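Peptidase M42 (Thaumarchaeota archaeon SCGC AB-539-E09, PDB 5DS0) acts as a TET aminopeptidase of the M42 family, a metal-dependent enzyme that removes residues from the N-terminal ends of peptides. Local coordinates at the interface of chains A and B. Residues are numbered along the deposited sequence; one frame, centred on the assembly and turned at random. Chains: chain A/B, Peptidase M42.

Contact 1: the interface of chains A and B. Residues chain A 250, 253, 294; chain B 73-75, 86, 155-156.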
ATOM      1  N   HIS A 250      32.460   2.364  -7.131  1.00103.51           N
ATOM      2  CA  HIS A 250      32.859   3.053  -5.908  1.00102.83           C
ATOM      3  C   HIS A 250      32.607   2.297  -4.605  1.00102.82           C
ATOM      4  O   HIS A 250      33.329   2.506  -3.627  1.00105.91           O
ATOM      5  CB  HIS A 250      32.239   4.458  -5.833  1.00103.76           C
ATOM      6  CG  HIS A 250      30.733   4.498  -5.785  1.00100.98           C
ATOM      7  ND1 HIS A 250      30.012   4.422  -4.612  1.00 99.82           N
ATOM      8  CD2 HIS A 250      29.826   4.695  -6.770  1.00 98.91           C
ATOM      9  CE1 HIS A 250      28.723   4.540  -4.880  1.00 98.01           C
ATOM     10  NE2 HIS A 250      28.583   4.703  -6.182  1.00 98.67           N
ATOM     11  N   LEU A 253      35.979  -1.180  -4.797  1.00 64.20           N
ATOM     12  CA  LEU A 253      37.060  -0.721  -5.654  1.00 62.33           C
ATOM     13  C   LEU A 253      37.958  -1.833  -6.207  1.00 57.39           C
ATOM     14  O   LEU A 253      38.486  -1.680  -7.301  1.00 55.73           O
ATOM     15  CB  LEU A 253      37.924   0.297  -4.905  1.00 63.68           C
ATOM     16  CG  LEU A 253      37.279   1.674  -4.678  1.00 67.11           C
ATOM     17  CD1 LEU A 253      37.892   2.364  -3.459  1.00 67.31           C
ATOM     18  CD2 LEU A 253      37.359   2.546  -5.928  1.00 66.70           C
ATOM     19  N   GLN A 294      38.323   0.599   0.231  1.00 47.08           N
ATOM     20  CA  GLN A 294      37.571   1.147   1.340  1.00 48.92           C
ATOM     21  C   GLN A 294      36.380   0.249   1.621  1.00 52.24           C
ATOM     22  O   GLN A 294      35.623  -0.025   0.725  1.00 56.35           O
ATOM     23  CB  GLN A 294      37.105   2.545   0.963  1.00 50.62           C
ATOM     24  CG  GLN A 294      37.277   3.560   2.070  1.00 52.31           C
ATOM     25  CD  GLN A 294      37.085   4.995   1.603  1.00 53.34           C
ATOM     26  OE1 GLN A 294      35.969   5.524   1.631  1.00 53.19           O
ATOM     27  NE2 GLN A 294      38.183   5.647   1.214  1.00 53.33           N
TER
ATOM     28  N   ILE B  73      35.398  11.336   3.702  1.00 33.39           N
ATOM     29  CA  ILE B  73      36.629  10.794   3.173  1.00 33.93           C
ATOM     30  C   ILE B  73      36.371  10.377   1.734  1.00 34.70           C
ATOM     31  O   ILE B  73      35.299   9.876   1.411  1.00 34.95           O
ATOM     32  CB  ILE B  73      37.116   9.599   4.023  1.00 34.54           C
ATOM     33  CG1 ILE B  73      38.507   9.155   3.578  1.00 35.09           C
ATOM     34  CG2 ILE B  73      36.144   8.426   3.963  1.00 34.80           C
ATOM     35  CD1 ILE B  73      39.200   8.278   4.594  1.00 35.32           C
ATOM     36  N   VAL B  74      37.349  10.612   0.869  1.00 35.52           N
ATOM     37  CA  VAL B  74      37.189  10.344  -0.559  1.00 35.62           C
ATOM     38  C   VAL B  74      37.174   8.840  -0.783  1.00 36.41           C
ATOM     39  O   VAL B  74      38.100   8.136  -0.383  1.00 36.64           O
ATOM     40  CB  VAL B  74      38.330  10.977  -1.392  1.00 34.93           C
ATOM     41  CG1 VAL B  74      38.155  10.657  -2.860  1.00 34.61           C
ATOM     42  CG2 VAL B  74      38.356  12.483  -1.210  1.00 34.61           C
ATOM     43  N   SER B  75      36.132   8.359  -1.440  1.00 37.95           N
ATOM     44  CA  SER B  75      35.994   6.932  -1.710  1.00 39.44           C
ATOM     45  C   SER B  75      36.270   6.567  -3.163  1.00 40.01           C
ATOM     46  O   SER B  75      36.504   5.392  -3.457  1.00 43.10           O
ATOM     47  CB  SER B  75      34.607   6.426  -1.281  1.00 40.05           C
ATOM     48  OG  SER B  75      33.563   6.918  -2.108  1.00 40.29           O
ATOM     49  N   ASN B  86      32.708   8.615   1.686  1.00 32.40           N
ATOM     50  CA  ASN B  86      32.045   8.027   2.842  1.00 33.30           C
ATOM     51  C   ASN B  86      32.015   9.042   3.959  1.00 32.68           C
ATOM     52  O   ASN B  86      32.862   9.932   4.015  1.00 32.15           O
ATOM     53  CB  ASN B  86      32.764   6.767   3.285  1.00 34.79           C
ATOM     54  CG  ASN B  86      32.378   5.576   2.448  1.00 36.44           C
ATOM     55  OD1 ASN B  86      31.200   5.251   2.330  1.00 36.22           O
ATOM     56  ND2 ASN B  86      33.362   4.923   1.842  1.00 37.91           N
ATOM     57  N   VAL B 155      42.042   8.481  -3.298  1.00 48.65           N
ATOM     58  CA  VAL B 155      41.155   7.717  -2.429  1.00 46.41           C
ATOM     59  C   VAL B 155      41.783   7.691  -1.038  1.00 43.67           C
ATOM     60  O   VAL B 155      42.985   7.524  -0.909  1.00 44.91           O
ATOM     61  CB  VAL B 155      40.869   6.297  -2.990  1.00 46.49           C
ATOM     62  CG1 VAL B 155      40.299   5.372  -1.922  1.00 46.59           C
ATOM     63  CG2 VAL B 155      39.889   6.382  -4.143  1.00 46.33           C
ATOM     64  N   GLY B 156      40.956   7.873  -0.018  1.00 40.86           N
ATOM     65  CA  GLY B 156      41.427   7.941   1.344  1.00 40.64           C
ATOM     66  C   GLY B 156      41.743   9.340   1.859  1.00 40.38           C
ATOM     67  O   GLY B 156      42.060   9.496   3.031  1.00 39.19           O
TER

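Contact 2: the interface of chains A and B. Residues chain A 267-270, 306-307; chain B 213, 219.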
ATOM      1  N   ARG A 267      34.682   0.572   8.750  1.00 48.70           N
ATOM      2  CA  ARG A 267      33.798   0.867   9.875  1.00 51.47           C
ATOM      3  C   ARG A 267      34.476   0.654  11.238  1.00 48.50           C
ATOM      4  O   ARG A 267      34.155   1.333  12.199  1.00 48.51           O
ATOM      5  CB  ARG A 267      32.536  -0.011   9.777  1.00 57.55           C
ATOM      6  CG  ARG A 267      31.659   0.055  11.017  1.00 63.77           C
ATOM      7  CD  ARG A 267      30.829   1.308  10.929  1.00 69.91           C
ATOM      8  NE  ARG A 267      29.707   1.087  10.018  1.00 77.29           N
ATOM      9  CZ  ARG A 267      28.864   2.035   9.611  1.00 80.93           C
ATOM     10  NH1 ARG A 267      29.002   3.293  10.032  1.00 80.77           N
ATOM     11  NH2 ARG A 267      27.873   1.728   8.774  1.00 80.04           N
ATOM     12  N   SER A 268      35.406  -0.291  11.316  1.00 46.50           N
ATOM     13  CA  SER A 268      36.097  -0.615  12.571  1.00 44.70           C
ATOM     14  C   SER A 268      37.375   0.200  12.840  1.00 43.37           C
ATOM     15  O   SER A 268      37.870   0.206  13.968  1.00 42.29           O
ATOM     16  CB  SER A 268      36.409  -2.128  12.624  1.00 44.11           C
ATOM     17  OG  SER A 268      37.494  -2.503  11.778  1.00 43.06           O
HETATM   18  N   MSE A 269      37.928   0.847  11.812  1.00 42.47           N
HETATM   19  CA  MSE A 269      39.183   1.580  11.962  1.00 42.57           C
HETATM   20  C   MSE A 269      39.498   2.526  10.822  1.00 41.96           C
HETATM   21  O   MSE A 269      39.345   2.174   9.645  1.00 43.13           O
HETATM   22  CB  MSE A 269      40.344   0.575  12.071  1.00 42.85           C
HETATM   23  CG  MSE A 269      41.698   1.295  12.177  1.00 43.87           C
HETATM   24 SE   MSE A 269      43.216   0.045  12.233  0.78 44.56          SE
HETATM   25  CE  MSE A 269      43.332  -0.402  10.312  1.00 43.16           C
ATOM     26  N   ILE A 270      40.011   3.709  11.174  1.00 40.91           N
ATOM     27  CA  ILE A 270      40.728   4.581  10.228  1.00 39.57           C
ATOM     28  C   ILE A 270      42.239   4.382  10.408  1.00 37.29           C
ATOM     29  O   ILE A 270      42.764   4.643  11.479  1.00 37.43           O
ATOM     30  CB  ILE A 270      40.408   6.054  10.487  1.00 40.44           C
ATOM     31  CG1 ILE A 270      38.895   6.279  10.399  1.00 41.29           C
ATOM     32  CG2 ILE A 270      41.142   6.942   9.481  1.00 40.44           C
ATOM     33  CD1 ILE A 270      38.376   7.271  11.412  1.00 42.25           C
ATOM     34  N   HIS A 306      44.167  -2.265  17.077  1.00 47.32           N
ATOM     35  CA  HIS A 306      44.648  -0.872  17.101  1.00 47.95           C
ATOM     36  C   HIS A 306      44.228  -0.115  18.348  1.00 49.16           C
ATOM     37  O   HIS A 306      44.709   0.975  18.595  1.00 48.94           O
ATOM     38  CB  HIS A 306      44.295  -0.113  15.801  1.00 48.21           C
ATOM     39  CG  HIS A 306      42.974   0.600  15.811  1.00 50.02           C
ATOM     40  ND1 HIS A 306      41.765  -0.054  15.690  1.00 49.94           N
ATOM     41  CD2 HIS A 306      42.682   1.925  15.843  1.00 51.52           C
ATOM     42  CE1 HIS A 306      40.785   0.834  15.696  1.00 51.16           C
ATOM     43  NE2 HIS A 306      41.314   2.044  15.781  1.00 51.60           N
HETATM   44  N   MSE A 307      43.357  -0.722  19.146  1.00 52.00           N
HETATM   45  CA  MSE A 307      42.858  -0.117  20.375  1.00 56.43           C
HETATM   46  C   MSE A 307      43.456  -0.721  21.598  1.00 54.61           C
HETATM   47  O   MSE A 307      43.033  -0.414  22.711  1.00 55.33           O
HETATM   48  CB  MSE A 307      41.380  -0.395  20.444  1.00 61.59           C
HETATM   49  CG  MSE A 307      40.676  -0.067  19.146  1.00 66.86           C
HETATM   50 SE   MSE A 307      39.534   1.486  19.417  0.81 77.79          SE
HETATM   51  CE  MSE A 307      37.807   0.539  19.653  1.00 74.87           C
TER
ATOM     52  N   GLN B 213      38.985  10.633  17.558  1.00 37.06           N
ATOM     53  CA  GLN B 213      38.096   9.585  17.079  1.00 37.53           C
ATOM     54  C   GLN B 213      36.878   9.263  17.968  1.00 37.02           C
ATOM     55  O   GLN B 213      36.487   8.104  18.072  1.00 35.72           O
ATOM     56  CB  GLN B 213      38.916   8.318  16.803  1.00 38.89           C
ATOM     57  CG  GLN B 213      39.886   8.505  15.655  1.00 39.73           C
ATOM     58  CD  GLN B 213      40.546   7.216  15.201  1.00 40.48           C
ATOM     59  OE1 GLN B 213      39.893   6.194  14.977  1.00 41.55           O
ATOM     60  NE2 GLN B 213      41.852   7.270  15.036  1.00 41.47           N
ATOM     61  N   ARG B 219      37.026   5.991  20.346  1.00 40.06           N
ATOM     62  CA  ARG B 219      38.254   5.228  20.224  1.00 40.82           C
ATOM     63  C   ARG B 219      39.401   5.842  21.009  1.00 41.54           C
ATOM     64  O   ARG B 219      40.067   5.146  21.773  1.00 41.97           O
ATOM     65  CB  ARG B 219      38.612   5.040  18.751  1.00 40.44           C
ATOM     66  CG  ARG B 219      37.556   4.231  18.019  1.00 40.05           C
ATOM     67  CD  ARG B 219      37.955   3.886  16.602  1.00 40.12           C
ATOM     68  NE  ARG B 219      36.870   3.196  15.907  1.00 40.11           N
ATOM     69  CZ  ARG B 219      36.681   3.202  14.587  1.00 41.29           C
ATOM     70  NH1 ARG B 219      37.506   3.855  13.778  1.00 42.74           N
ATOM     71  NH2 ARG B 219      35.661   2.544  14.065  1.00 41.80           N
TER

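Contact 1: the interface of chains A and B
A:Gln294, on strand 291-295 of chain A, reaches across this patch of the subunit interface to a pair of neighbouring strands of chain B, 71-77 and 82-88, and its terminal amide is held at both ends. The carbonyl end accepts a hydrogen bond from the side-chain amide of B:Asn86, with ND2 2.7 Å from OE1 of A:Gln294. That bond is well formed: the donor lies in the carbonyl plane on a lone pair of OE1, the angle at the hydrogen is 160°, and OE1 in turn sits close to the plane of the asparagine amide. The two side chains come from opposite directions, and their amide planes are turned 55° apart, so this is an end-on pairing and not a stack. The other end of the same amide works as donor: NE2 of A:Gln294 is 3.0 Å from the backbone O of B:Val74, which stays near the amide plane of the glutamine although NE2 stands tilted from the carbonyl plane of the valine. The stretched chain of A:Gln294 (chi2 168°) carries the amide far enough over to meet both partners. With one end accepting and the other donating, this pattern favours one orientation of the amide and should resist a flip. Between the two bonds it lies against B:Ser75, whose CA is 4.0 Å from the glutamine CD.

A smaller apolar touch runs beside this grip. CD1 of A:Leu253 meets CG1 of B:Val155 tip to tip at 4.1 Å, and the leucine tip also packs by the B:Ser75 carbonyl.

The patch probably helps hold neighbouring subunits together in the twelve-subunit TET particle. In the fold, chain A supplies strand 291-295 and the loop after the 3-10 helix 249-251, while chain B supplies its two strands and the loop at B:Val155 and B:Gly156, which runs on toward strand 158-161.

Contact 2: the interface of chains A and B
B:Arg219, the first residue of helix 219-228, lays its whole side chain against the loop 267-270 of chain A and against A:His306 and A:Met307, just past helix 302-305. The polar contacts are made by backbone oxygens. NH2 of the guanidinium donates a hydrogen bond to the O of A:Arg267 at 2.7 Å; the acceptor lies in the guanidinium plane, but the bond is bent, 121° at the hydrogen. The carbonyl of A:Ser268 does something different: its O sits over the centre of one guanidinium face, 3.3 Å from CZ of B:Arg219, where its partial negative charge would be expected to favour the cation. B:Gln213, of the arginine's own chain, sets its OE1 in plane at the edge of the same group.

The packing contacts follow the arginine's shaft. CG stands anti to the carbonyl carbon (chi1 -63°), and from there the chain runs extended to NE; this brings the methylenes across A:Met307 and A:His306 before the head reaches the loop. SE of A:Met307, a selenomethionine, touches CG of B:Arg219 at 3.7 Å. Farther along, CD lies 3.9 Å from NE2 of A:His306, whose ring is almost perpendicular (86°) to the guanidinium. That ring is itself sandwiched within chain A, with A:Met269 over the centre of one face and A:Met307 near the rim of the other. Apart from the arginine, the side chains of A:Ile270 and B:Gln213 slide past each other in opposite directions, CD1 of the isoleucine 4.0 Å from OE1 of the glutamine.

An alanine in place of B:Arg219 would probably leave the A:Arg267 carbonyl without this donor and open a gap beside A:Met307 and A:His306.

The site probably helps to join two subunits of the TET particle. B:Gln213 directly precedes the metal ligands B:Glu214 and B:Glu215, so the neighbouring subunit may also help to steady the segment that carries these ligands.

The centres of the C-alpha atoms of contact 1 and contact 2 lie about 16 Å apart on one face between the same two chains, and they share no residue. In chain A they are tied by sequence: the loop of contact 2 leads into helix 273-285, which is followed by the strand used in contact 1. Chain B meets it with separate regions, strands and a loop in contact 1, the surroundings of its metal site in contact 2. The interface is not an exact two-fold, and such side-by-side joining plausibly helps build the assembly of twelve subunits.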